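Local coordinates for phosphate binding protein (Planctomyces limnophilus, PDB 4JWO) that probably binds phosphate and takes part in its transport across the cytoplasmic membrane, at residues 132-146 against 279-292. Residues are numbered along the deposited sequence; the frame is centred on the assembly and turned at random. Where two conformers were deposited one is given.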
loop_
_atom_site.group_PDB
_atom_site.type_symbol
_atom_site.label_atom_id
_atom_site.label_comp_id
_atom_site.label_asym_id
_atom_site.label_seq_id
_atom_site.Cartn_x
_atom_site.Cartn_y
_atom_site.Cartn_z
ATOM N N ILE A 132 -22.803 -11.311 8.862
ATOM C CA ILE A 132 -21.887 -11.163 7.736
ATOM C C ILE A 132 -20.694 -12.102 7.904
ATOM O O ILE A 132 -19.915 -11.973 8.850
ATOM C CB ILE A 132 -21.402 -9.700 7.584
ATOM C CG1 ILE A 132 -22.593 -8.754 7.401
ATOM C CG2 ILE A 132 -20.454 -9.564 6.405
ATOM C CD1 ILE A 132 -22.186 -7.299 7.231
ATOM N N ASP A 133 -20.562 -13.049 6.983
ATOM C CA ASP A 133 -19.494 -14.034 7.031
ATOM C C ASP A 133 -18.382 -13.643 6.063
ATOM O O ASP A 133 -18.337 -14.119 4.926
ATOM C CB ASP A 133 -20.052 -15.405 6.660
ATOM C CG ASP A 133 -19.137 -16.541 7.056
ATOM O OD1 ASP A 133 -17.995 -16.276 7.500
ATOM O OD2 ASP A 133 -19.564 -17.707 6.915
ATOM N N TYR A 134 -17.482 -12.776 6.519
ATOM C CA TYR A 134 -16.453 -12.220 5.648
ATOM C C TYR A 134 -15.400 -13.259 5.253
ATOM O O TYR A 134 -15.108 -14.183 6.010
ATOM C CB TYR A 134 -15.784 -11.013 6.321
ATOM C CG TYR A 134 -14.822 -11.351 7.448
ATOM C CD1 TYR A 134 -13.497 -11.670 7.183
ATOM C CD2 TYR A 134 -15.231 -11.319 8.771
ATOM C CE1 TYR A 134 -12.615 -11.970 8.198
ATOM C CE2 TYR A 134 -14.347 -11.614 9.799
ATOM C CZ TYR A 134 -13.043 -11.939 9.503
ATOM O OH TYR A 134 -12.157 -12.237 10.513
ATOM N N VAL A 135 -14.820 -13.092 4.068
ATOM C CA VAL A 135 -13.680 -13.900 3.649
ATOM C C VAL A 135 -12.540 -12.964 3.269
ATOM O O VAL A 135 -12.735 -12.011 2.515
ATOM C CB VAL A 135 -14.019 -14.813 2.453
ATOM C CG1 VAL A 135 -12.884 -15.792 2.208
ATOM C CG2 VAL A 135 -15.319 -15.566 2.708
ATOM N N GLU A 136 -11.350 -13.238 3.798
ATOM C CA GLU A 136 -10.196 -12.372 3.602
ATOM C C GLU A 136 -9.253 -12.949 2.554
ATOM O O GLU A 136 -8.889 -14.123 2.609
ATOM C CB GLU A 136 -9.458 -12.216 4.932
ATOM C CG GLU A 136 -8.092 -11.595 4.854
ATOM C CD GLU A 136 -7.465 -11.502 6.229
ATOM O OE1 GLU A 136 -8.063 -10.832 7.100
ATOM O OE2 GLU A 136 -6.399 -12.120 6.452
ATOM N N PHE A 137 -8.869 -12.125 1.591
ATOM C CA PHE A 137 -7.902 -12.537 0.580
ATOM C C PHE A 137 -6.707 -11.602 0.543
ATOM O O PHE A 137 -6.862 -10.418 0.274
ATOM C CB PHE A 137 -8.582 -12.570 -0.789
ATOM C CG PHE A 137 -9.668 -13.592 -0.891
ATOM C CD1 PHE A 137 -9.352 -14.936 -1.012
ATOM C CD2 PHE A 137 -11.007 -13.221 -0.853
ATOM C CE1 PHE A 137 -10.346 -15.899 -1.099
ATOM C CE2 PHE A 137 -12.008 -14.177 -0.940
ATOM C CZ PHE A 137 -11.674 -15.523 -1.069
ATOM N N GLN A 138 -5.510 -12.128 0.813
ATOM C CA GLN A 138 -4.294 -11.345 0.647
ATOM C C GLN A 138 -3.929 -11.330 -0.835
ATOM O O GLN A 138 -3.779 -12.384 -1.454
ATOM C CB GLN A 138 -3.147 -11.945 1.459
ATOM C CG GLN A 138 -1.889 -11.101 1.436
ATOM C CD GLN A 138 -0.775 -11.681 2.278
ATOM O OE1 GLN A 138 -1.020 -12.393 3.261
ATOM N NE2 GLN A 138 0.444 -11.392 1.902
ATOM N N VAL A 139 -3.786 -10.144 -1.411
ATOM C CA VAL A 139 -3.670 -10.051 -2.869
ATOM C C VAL A 139 -2.365 -9.451 -3.386
ATOM O O VAL A 139 -2.042 -9.596 -4.560
ATOM C CB VAL A 139 -4.870 -9.302 -3.488
ATOM C CG1 VAL A 139 -6.163 -10.027 -3.150
ATOM C CG2 VAL A 139 -4.927 -7.853 -2.996
ATOM N N ALA A 140 -1.619 -8.786 -2.512
ATOM C CA ALA A 140 -0.392 -8.116 -2.909
ATOM C C ALA A 140 0.360 -7.693 -1.675
ATOM O O ALA A 140 -0.171 -7.742 -0.572
ATOM C CB ALA A 140 -0.721 -6.886 -3.760
ATOM N N ILE A 141 1.605 -7.285 -1.869
ATOM C CA ILE A 141 2.366 -6.631 -0.822
ATOM C C ILE A 141 2.741 -5.247 -1.332
ATOM O O ILE A 141 3.168 -5.094 -2.476
ATOM C CB ILE A 141 3.617 -7.441 -0.452
ATOM C CG1 ILE A 141 3.218 -8.762 0.202
ATOM C CG2 ILE A 141 4.498 -6.652 0.497
ATOM C CD1 ILE A 141 4.416 -9.676 0.495
ATOM N N ASP A 142 2.558 -4.235 -0.485
ATOM C CA ASP A 142 2.848 -2.850 -0.850
ATOM C C ASP A 142 4.082 -2.425 -0.080
ATOM O O ASP A 142 4.068 -2.415 1.147
ATOM C CB ASP A 142 1.653 -1.964 -0.454
ATOM C CG ASP A 142 1.822 -0.498 -0.868
ATOM O OD1 ASP A 142 2.909 -0.111 -1.312
ATOM O OD2 ASP A 142 0.848 0.277 -0.724
ATOM N N GLY A 143 5.158 -2.091 -0.790
ATOM C CA GLY A 143 6.373 -1.626 -0.151
ATOM C C GLY A 143 6.758 -0.226 -0.592
ATOM O O GLY A 143 6.669 0.099 -1.770
ATOM N N LEU A 144 7.177 0.604 0.356
ATOM C CA LEU A 144 7.680 1.939 0.054
ATOM C C LEU A 144 9.124 2.052 0.482
ATOM O O LEU A 144 9.516 1.483 1.496
ATOM C CB LEU A 144 6.910 2.994 0.837
ATOM C CG LEU A 144 5.425 3.161 0.569
ATOM C CD1 LEU A 144 4.951 4.413 1.300
ATOM C CD2 LEU A 144 5.130 3.248 -0.920
ATOM N N THR A 145 9.892 2.834 -0.262
ATOM C CA THR A 145 11.267 3.125 0.121
ATOM C C THR A 145 11.442 4.600 0.422
ATOM O O THR A 145 10.922 5.462 -0.287
ATOM C CB THR A 145 12.260 2.765 -0.979
ATOM O OG1 THR A 145 11.894 3.452 -2.185
ATOM C CG2 THR A 145 12.245 1.261 -1.230
ATOM N N VAL A 146 12.188 4.879 1.477
ATOM C CA VAL A 146 12.734 6.204 1.719
ATOM C C VAL A 146 14.128 6.221 1.116
ATOM O O VAL A 146 14.920 5.298 1.335
ATOM C CB VAL A 146 12.820 6.481 3.218
ATOM C CG1 VAL A 146 13.518 7.803 3.481
ATOM C CG2 VAL A 146 11.414 6.473 3.814
ATOM N N TYR A 279 10.656 -5.804 7.187
ATOM C CA TYR A 279 10.667 -4.396 6.821
ATOM C C TYR A 279 9.320 -3.754 7.160
ATOM O O TYR A 279 8.403 -3.681 6.330
ATOM C CB TYR A 279 11.017 -4.248 5.336
ATOM C CG TYR A 279 11.094 -2.824 4.851
ATOM C CD1 TYR A 279 12.145 -2.000 5.217
ATOM C CD2 TYR A 279 10.136 -2.316 3.992
ATOM C CE1 TYR A 279 12.221 -0.689 4.755
ATOM C CE2 TYR A 279 10.202 -1.016 3.528
ATOM C CZ TYR A 279 11.248 -0.210 3.908
ATOM O OH TYR A 279 11.317 1.098 3.446
ATOM N N THR A 280 9.206 -3.313 8.410
ATOM C CA THR A 280 7.981 -2.705 8.912
ATOM C C THR A 280 8.321 -1.340 9.536
ATOM O O THR A 280 9.365 -1.184 10.161
ATOM C CB THR A 280 7.273 -3.672 9.906
ATOM O OG1 THR A 280 5.986 -3.161 10.274
ATOM C CG2 THR A 280 8.120 -3.901 11.157
ATOM N N PRO A 281 7.428 -0.349 9.389
ATOM C CA PRO A 281 6.068 -0.382 8.832
ATOM C C PRO A 281 5.917 -0.102 7.342
ATOM O O PRO A 281 4.775 -0.041 6.878
ATOM C CB PRO A 281 5.378 0.735 9.607
ATOM C CG PRO A 281 6.467 1.775 9.735
ATOM C CD PRO A 281 7.752 0.974 9.946
ATOM N N LEU A 282 7.007 0.061 6.609
ATOM C CA LEU A 282 6.904 0.515 5.224
ATOM C C LEU A 282 6.730 -0.582 4.163
ATOM O O LEU A 282 6.805 -0.312 2.969
ATOM C CB LEU A 282 8.068 1.457 4.888
ATOM C CG LEU A 282 7.979 2.792 5.632
ATOM C CD1 LEU A 282 9.278 3.583 5.478
ATOM C CD2 LEU A 282 6.813 3.606 5.105
ATOM N N SER A 283 6.482 -1.817 4.592
ATOM C CA SER A 283 5.854 -2.785 3.692
ATOM C C SER A 283 4.746 -3.473 4.451
ATOM O O SER A 283 4.835 -3.661 5.663
ATOM C CB SER A 283 6.850 -3.793 3.096
ATOM O OG SER A 283 7.332 -4.735 4.051
ATOM N N ARG A 284 3.678 -3.818 3.739
ATOM C CA ARG A 284 2.538 -4.463 4.373
ATOM C C ARG A 284 1.697 -5.175 3.328
ATOM O O ARG A 284 1.683 -4.779 2.159
ATOM C CB ARG A 284 1.680 -3.427 5.102
ATOM C CG ARG A 284 0.985 -2.430 4.185
ATOM C CD ARG A 284 0.293 -1.388 5.016
ATOM N NE ARG A 284 -0.273 -0.316 4.210
ATOM C CZ ARG A 284 -0.954 0.708 4.719
ATOM N NH1 ARG A 284 -1.141 0.802 6.028
ATOM N NH2 ARG A 284 -1.433 1.645 3.921
ATOM N N PRO A 285 0.966 -6.217 3.751
ATOM C CA PRO A 285 0.104 -6.949 2.825
ATOM C C PRO A 285 -1.160 -6.160 2.517
ATOM O O PRO A 285 -1.619 -5.372 3.346
ATOM C CB PRO A 285 -0.226 -8.230 3.595
ATOM C CG PRO A 285 -0.104 -7.838 5.054
ATOM C CD PRO A 285 1.006 -6.822 5.094
ATOM N N LEU A 286 -1.706 -6.365 1.321
ATOM C CA LEU A 286 -2.970 -5.747 0.929
ATOM C C LEU A 286 -4.043 -6.811 0.799
ATOM O O LEU A 286 -3.759 -7.931 0.367
ATOM C CB LEU A 286 -2.805 -5.022 -0.398
ATOM C CG LEU A 286 -1.782 -3.886 -0.425
ATOM C CD1 LEU A 286 -1.851 -3.171 -1.768
ATOM C CD2 LEU A 286 -2.055 -2.916 0.721
ATOM N N PHE A 287 -5.278 -6.457 1.160
ATOM C CA PHE A 287 -6.371 -7.419 1.213
ATOM C C PHE A 287 -7.600 -7.020 0.406
ATOM O O PHE A 287 -7.895 -5.839 0.215
ATOM C CB PHE A 287 -6.809 -7.664 2.663
ATOM C CG PHE A 287 -5.686 -8.072 3.570
ATOM C CD1 PHE A 287 -5.356 -9.405 3.722
ATOM C CD2 PHE A 287 -4.948 -7.116 4.252
ATOM C CE1 PHE A 287 -4.315 -9.783 4.558
ATOM C CE2 PHE A 287 -3.902 -7.489 5.084
ATOM C CZ PHE A 287 -3.586 -8.822 5.230
ATOM N N ILE A 288 -8.317 -8.040 -0.039
ATOM C CA ILE A 288 -9.649 -7.883 -0.602
ATOM C C ILE A 288 -10.592 -8.737 0.235
ATOM O O ILE A 288 -10.299 -9.903 0.509
ATOM C CB ILE A 288 -9.683 -8.346 -2.071
ATOM C CG1 ILE A 288 -9.081 -7.269 -2.979
ATOM C CG2 ILE A 288 -11.109 -8.686 -2.506
ATOM C CD1 ILE A 288 -10.028 -6.108 -3.285
ATOM N N TYR A 289 -11.710 -8.151 0.661
ATOM C CA TYR A 289 -12.717 -8.854 1.454
ATOM C C TYR A 289 -14.016 -8.954 0.687
ATOM O O TYR A 289 -14.411 -8.017 -0.004
ATOM C CB TYR A 289 -13.011 -8.096 2.753
ATOM C CG TYR A 289 -11.935 -8.192 3.802
ATOM C CD1 TYR A 289 -10.828 -7.358 3.770
ATOM C CD2 TYR A 289 -12.033 -9.110 4.835
ATOM C CE1 TYR A 289 -9.842 -7.445 4.734
ATOM C CE2 TYR A 289 -11.059 -9.198 5.802
ATOM C CZ TYR A 289 -9.968 -8.367 5.748
ATOM O OH TYR A 289 -8.995 -8.473 6.720
ATOM N N THR A 290 -14.688 -10.090 0.815
ATOM C CA THR A 290 -16.075 -10.189 0.399
ATOM C C THR A 290 -16.748 -11.123 1.397
ATOM O O THR A 290 -16.206 -11.351 2.473
ATOM C CB THR A 290 -16.210 -10.667 -1.062
ATOM O OG1 THR A 290 -17.581 -10.574 -1.473
ATOM C CG2 THR A 290 -15.730 -12.093 -1.212
ATOM N N THR A 291 -17.928 -11.637 1.080
ATOM C CA THR A 291 -18.612 -12.513 2.019
ATOM C C THR A 291 -18.939 -13.844 1.365
ATOM O O THR A 291 -18.932 -13.959 0.143
ATOM C CB THR A 291 -19.896 -11.864 2.581
ATOM O OG1 THR A 291 -20.951 -11.959 1.619
ATOM C CG2 THR A 291 -19.653 -10.406 2.923
ATOM N N LYS A 292 -19.220 -14.848 2.190
ATOM C CA LYS A 292 -19.585 -16.169 1.707
ATOM C C LYS A 292 -20.876 -16.098 0.894
ATOM O O LYS A 292 -21.013 -16.763 -0.133
ATOM C CB LYS A 292 -19.740 -17.125 2.894
ATOM C CG LYS A 292 -19.890 -18.588 2.536
ATOM C CD LYS A 292 -19.721 -19.453 3.786
ATOM C CE LYS A 292 -20.118 -20.901 3.538
ATOM N NZ LYS A 292 -19.202 -21.585 2.582
HETATM O O HOH W 1 -0.849 0.172 1.533
HETATM O O HOH W 2 13.550 2.598 2.735
#
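Glu-136 has CG anti to the backbone N (chi1 168°) and stays extended, while Tyr-289 has CG beside its own N (chi1 -74°). The two side chains therefore run alongside each other, pointing the same way. Tyr-289 OH gives a weak hydrogen bond to Glu-136 OE1 at 2.6 Å, with carboxylate and ring planes 82° apart. The hydroxyl also takes a hydrogen bond from Ile-119 N, its stronger partner. Tyr-134 CD1 meets the edge of the Tyr-289 ring, 3.7 Å from CE2. Glu-136 CG lies 3.7 Å from CD1 of Phe-287 on the same face.

Strands 134-146 and 283-291 are antiparallel. A beta bulge at Val-139 shifts the register by one, yet Val-139 N still bonds Leu-286 O at 2.8 Å. Leu-286 packs over Asp-142 CB on the other face. A water joins Asp-142 OD2 to Arg-284 NE. A sulfate, probably from the crystallisation liquor, lies about 5 Å from the Arg-284 side chain, compatible with an anion pocket.

Farther along, Tyr-279 OH bonds Leu-144 O at 2.7 Å, in the carbonyl plane. A second water links that hydroxyl to Val-146 N.

The paired strands span both lobes of this periplasmic-binding-protein fold. The hydroxyls of Tyr-279 and Tyr-289 each have two polar partners. The charged atoms of Asp-142 and Arg-284 do not touch; water relays between them, and Glu-205, salt-bridged to Arg-284, is probably its main counter-charge.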